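Local coordinates for probable cobalt-precorrin-6B C(15)-methyltransferase (decarboxylating) (Methanothermobacter thermautotrophicus, PDB 1L3I) that is a methyltransferase that probably methylates C-15 of cobalt-precorrin-6B with S-adenosyl-L-methionine and then decarboxylates at C-12, giving cobalt-precorrin-7 in anaerobic cobalamin biosynthesis, at the S-adenosyl-L-homocysteine site. Coordinates in Å, arbitrary orientation; residue numbers count along the deposited sequence, not the author numbering.

The S-adenosyl-L-homocysteine site. Residues 14-17, 41-47, 62-64, 67, 89-91, 107-110, 112, 116. With SAH (S-adenosyl-L-homocysteine), chain B.
S-adenosyl-L-homocysteine (SAH), the demethylated product of the methyl donor, lies almost wholly buried across the C-terminal edge of the Rossmann-fold sheet, beside the glycine-rich GxGxxG motif (41-46) that leads from strand 36-40 into helix 46-52. Asp62, at the end of strand 57-62, grips the ribose diol with the syn lone pairs of both carboxylate oxygens: Asp62 OD1 accepts from the 2'-hydroxyl O2' of SAH at 2.8 Å and Asp62 OD2 from its 3'-hydroxyl O3' at 2.6 Å. Backbone amides of Asn64, on the anti lone pair of OD1, and of Gly43, nearly along the C-O axis of OD2, fix the carboxylate's rotation and should help keep it charged.

At the amino-acid end, SAH carboxylate oxygen O accepts hydrogen bonds from both the amide and the hydroxyl of Thr17, the amide N at 2.7 Å and nearly straight (162° at H). Thr17 OG1, beside its own backbone N (chi1 -67°), also accepts from the SAH amine N at 2.9 Å. SAH OXT accepts from Gly46 N at 3.0 Å, at the start of helix 46-52, whose dipole may steady the negative charge. Two waters link the amine to Gly41 O, Gly107 O and Thr17 OG1.

Adenine is read by Ala91 N, which donates to SAH N1 at 2.9 Å, and by Arg63 N, which donates to SAH N3 at 3.1 Å. The extended Arg63 chain runs over one face of the base, CG 3.3 Å from the six-membered ring's centroid, and NE's salt bridge to Asp90 holds it there. Gly108 CA lies against the ribose. Pro14 CG abuts SAH SD, the sulphur that carries the donor's transferable methyl. The pocket thus holds the methyl donor for methylation of the corrin precursor.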
# COMPACT_ATOMS: atom_id res chain seq x y z
N PRO A 14 8.38 -20.19 10.04
CA PRO A 14 7.70 -19.19 9.22
C PRO A 14 7.88 -19.39 7.73
O PRO A 14 8.83 -20.02 7.29
CB PRO A 14 8.31 -17.88 9.71
CG PRO A 14 9.62 -18.26 10.25
CD PRO A 14 9.39 -19.56 10.92
N GLY A 15 6.90 -18.94 6.97
CA GLY A 15 6.98 -19.05 5.53
C GLY A 15 5.87 -19.88 4.96
O GLY A 15 4.99 -20.32 5.69
N PRO A 16 5.83 -20.09 3.62
CA PRO A 16 6.86 -19.59 2.70
C PRO A 16 6.68 -18.10 2.47
O PRO A 16 5.63 -17.54 2.77
CB PRO A 16 6.55 -20.37 1.43
CG PRO A 16 5.05 -20.46 1.46
CD PRO A 16 4.79 -20.83 2.92
N THR A 17 7.73 -17.46 2.00
CA THR A 17 7.69 -16.03 1.70
C THR A 17 6.68 -15.85 0.56
O THR A 17 6.57 -16.70 -0.33
CB THR A 17 9.08 -15.50 1.29
OG1 THR A 17 9.96 -15.57 2.42
CG2 THR A 17 9.01 -14.06 0.80
N GLY A 41 18.72 -18.74 6.37
CA GLY A 41 17.43 -18.77 7.03
C GLY A 41 16.42 -19.27 6.03
O GLY A 41 15.52 -18.55 5.63
N CYS A 42 16.56 -20.52 5.62
CA CYS A 42 15.66 -21.08 4.62
C CYS A 42 14.20 -21.29 5.03
O CYS A 42 13.34 -21.42 4.16
CB CYS A 42 16.23 -22.35 4.00
SG CYS A 42 16.58 -23.70 5.11
N GLY A 43 13.93 -21.30 6.34
CA GLY A 43 12.57 -21.48 6.84
C GLY A 43 11.81 -22.65 6.24
O GLY A 43 12.26 -23.78 6.34
N THR A 44 10.66 -22.35 5.63
CA THR A 44 9.81 -23.34 4.98
C THR A 44 10.40 -23.82 3.63
O THR A 44 10.04 -24.89 3.13
CB THR A 44 8.39 -22.77 4.78
OG1 THR A 44 7.85 -22.40 6.04
CG2 THR A 44 7.46 -23.78 4.13
N GLY A 45 11.28 -23.03 3.04
CA GLY A 45 11.90 -23.41 1.79
C GLY A 45 11.46 -22.63 0.58
O GLY A 45 11.89 -22.92 -0.53
N GLY A 46 10.64 -21.60 0.78
CA GLY A 46 10.16 -20.80 -0.34
C GLY A 46 11.23 -20.27 -1.30
O GLY A 46 11.07 -20.33 -2.51
N VAL A 47 12.33 -19.75 -0.76
CA VAL A 47 13.40 -19.22 -1.60
C VAL A 47 14.31 -20.33 -2.09
O VAL A 47 14.72 -20.34 -3.24
CB VAL A 47 14.18 -18.12 -0.84
CG1 VAL A 47 15.34 -17.63 -1.66
CG2 VAL A 47 13.25 -16.96 -0.50
N ASP A 62 19.79 -22.87 8.39
CA ASP A 62 18.77 -22.54 9.38
C ASP A 62 19.10 -23.05 10.79
O ASP A 62 19.59 -24.17 10.94
CB ASP A 62 17.39 -23.05 8.96
CG ASP A 62 16.27 -22.16 9.48
OD1 ASP A 62 16.11 -22.08 10.72
OD2 ASP A 62 15.56 -21.55 8.65
N ARG A 63 18.84 -22.21 11.78
CA ARG A 63 19.06 -22.54 13.20
C ARG A 63 18.08 -23.65 13.59
O ARG A 63 18.42 -24.56 14.35
CB ARG A 63 18.69 -21.36 14.09
CG ARG A 63 19.53 -20.13 14.03
CD ARG A 63 18.95 -19.08 14.95
NE ARG A 63 19.80 -17.89 15.00
CZ ARG A 63 19.73 -16.96 15.94
NH1 ARG A 63 18.88 -17.06 16.94
NH2 ARG A 63 20.54 -15.90 15.88
N ASN A 64 16.85 -23.49 13.13
CA ASN A 64 15.77 -24.41 13.45
C ASN A 64 15.86 -25.75 12.73
O ASN A 64 15.73 -25.81 11.50
CB ASN A 64 14.41 -23.75 13.17
CG ASN A 64 13.23 -24.48 13.83
OD1 ASN A 64 12.06 -24.21 13.51
ND2 ASN A 64 13.50 -25.39 14.75
N ALA A 67 13.06 -26.22 10.58
CA ALA A 67 13.05 -25.48 9.33
C ALA A 67 13.83 -26.32 8.30
O ALA A 67 13.42 -26.43 7.14
CB ALA A 67 13.72 -24.13 9.51
N GLY A 89 22.20 -25.00 11.79
CA GLY A 89 23.15 -24.27 12.61
C GLY A 89 23.01 -22.78 12.44
O GLY A 89 22.27 -22.29 11.58
N ASP A 90 23.74 -22.05 13.27
CA ASP A 90 23.72 -20.60 13.23
C ASP A 90 24.47 -20.18 11.95
O ASP A 90 25.52 -20.72 11.63
CB ASP A 90 24.41 -20.07 14.48
CG ASP A 90 24.05 -18.64 14.78
OD1 ASP A 90 22.85 -18.29 14.73
OD2 ASP A 90 24.98 -17.86 15.09
N ALA A 91 23.90 -19.22 11.24
CA ALA A 91 24.44 -18.73 9.97
C ALA A 91 25.92 -18.39 9.86
O ALA A 91 26.59 -18.88 8.94
CB ALA A 91 23.61 -17.56 9.45
N GLY A 107 17.12 -14.59 4.35
CA GLY A 107 15.72 -14.68 4.71
C GLY A 107 15.43 -14.51 6.20
O GLY A 107 14.27 -14.39 6.58
N GLY A 108 16.48 -14.51 7.01
CA GLY A 108 16.37 -14.35 8.46
C GLY A 108 17.77 -14.10 9.03
O GLY A 108 18.73 -14.70 8.58
N SER A 109 17.90 -13.18 9.98
CA SER A 109 19.21 -12.90 10.56
C SER A 109 19.33 -13.19 12.07
O SER A 109 20.43 -13.37 12.59
CB SER A 109 19.60 -11.46 10.24
OG SER A 109 18.62 -10.55 10.72
N GLY A 110 18.19 -13.19 12.77
CA GLY A 110 18.17 -13.50 14.20
C GLY A 110 19.09 -12.70 15.10
O GLY A 110 19.61 -13.21 16.09
N GLU A 112 21.94 -11.35 14.16
CA GLU A 112 23.30 -11.36 13.63
C GLU A 112 23.42 -10.84 12.20
O GLU A 112 24.35 -11.20 11.49
CB GLU A 112 23.86 -12.78 13.70
CG GLU A 112 23.75 -13.41 15.08
CD GLU A 112 24.03 -14.89 15.07
OE1 GLU A 112 23.87 -15.53 14.01
OE2 GLU A 112 24.38 -15.42 16.15
N ILE A 116 26.51 -11.60 9.58
CA ILE A 116 26.10 -12.40 8.44
C ILE A 116 26.47 -11.68 7.15
O ILE A 116 27.03 -12.29 6.24
CB ILE A 116 24.57 -12.65 8.46
CG1 ILE A 116 24.22 -13.61 9.60
CG2 ILE A 116 24.06 -13.21 7.13
CD1 ILE A 116 22.72 -13.76 9.80
N SAH B . 12.16 -17.34 3.21
CA SAH B . 11.67 -18.57 3.84
CB SAH B . 11.21 -18.33 5.30
CG SAH B . 12.35 -17.81 6.22
SD SAH B . 11.92 -17.53 7.94
C SAH B . 10.52 -19.12 3.00
O SAH B . 10.22 -18.49 1.97
OXT SAH B . 9.97 -20.18 3.36
C5' SAH B . 13.48 -17.00 8.62
C4' SAH B . 14.35 -18.14 9.03
O4' SAH B . 15.53 -17.51 9.57
C3' SAH B . 13.78 -19.11 10.18
O3' SAH B . 13.53 -20.51 9.84
C2' SAH B . 14.86 -18.89 11.26
O2' SAH B . 15.10 -19.95 12.20
C1' SAH B . 16.05 -18.49 10.42
N9 SAH B . 17.17 -17.79 11.03
C8 SAH B . 17.14 -16.55 11.72
N7 SAH B . 18.32 -16.20 12.12
C5 SAH B . 19.19 -17.24 11.71
C6 SAH B . 20.57 -17.47 11.84
N6 SAH B . 21.37 -16.59 12.47
N1 SAH B . 21.12 -18.59 11.32
C2 SAH B . 20.31 -19.45 10.70
N3 SAH B . 19.01 -19.35 10.51
C4 SAH B . 18.49 -18.23 11.04
O HOH W 1 12.07 -14.61 4.43
O HOH W 2 14.97 -17.52 2.95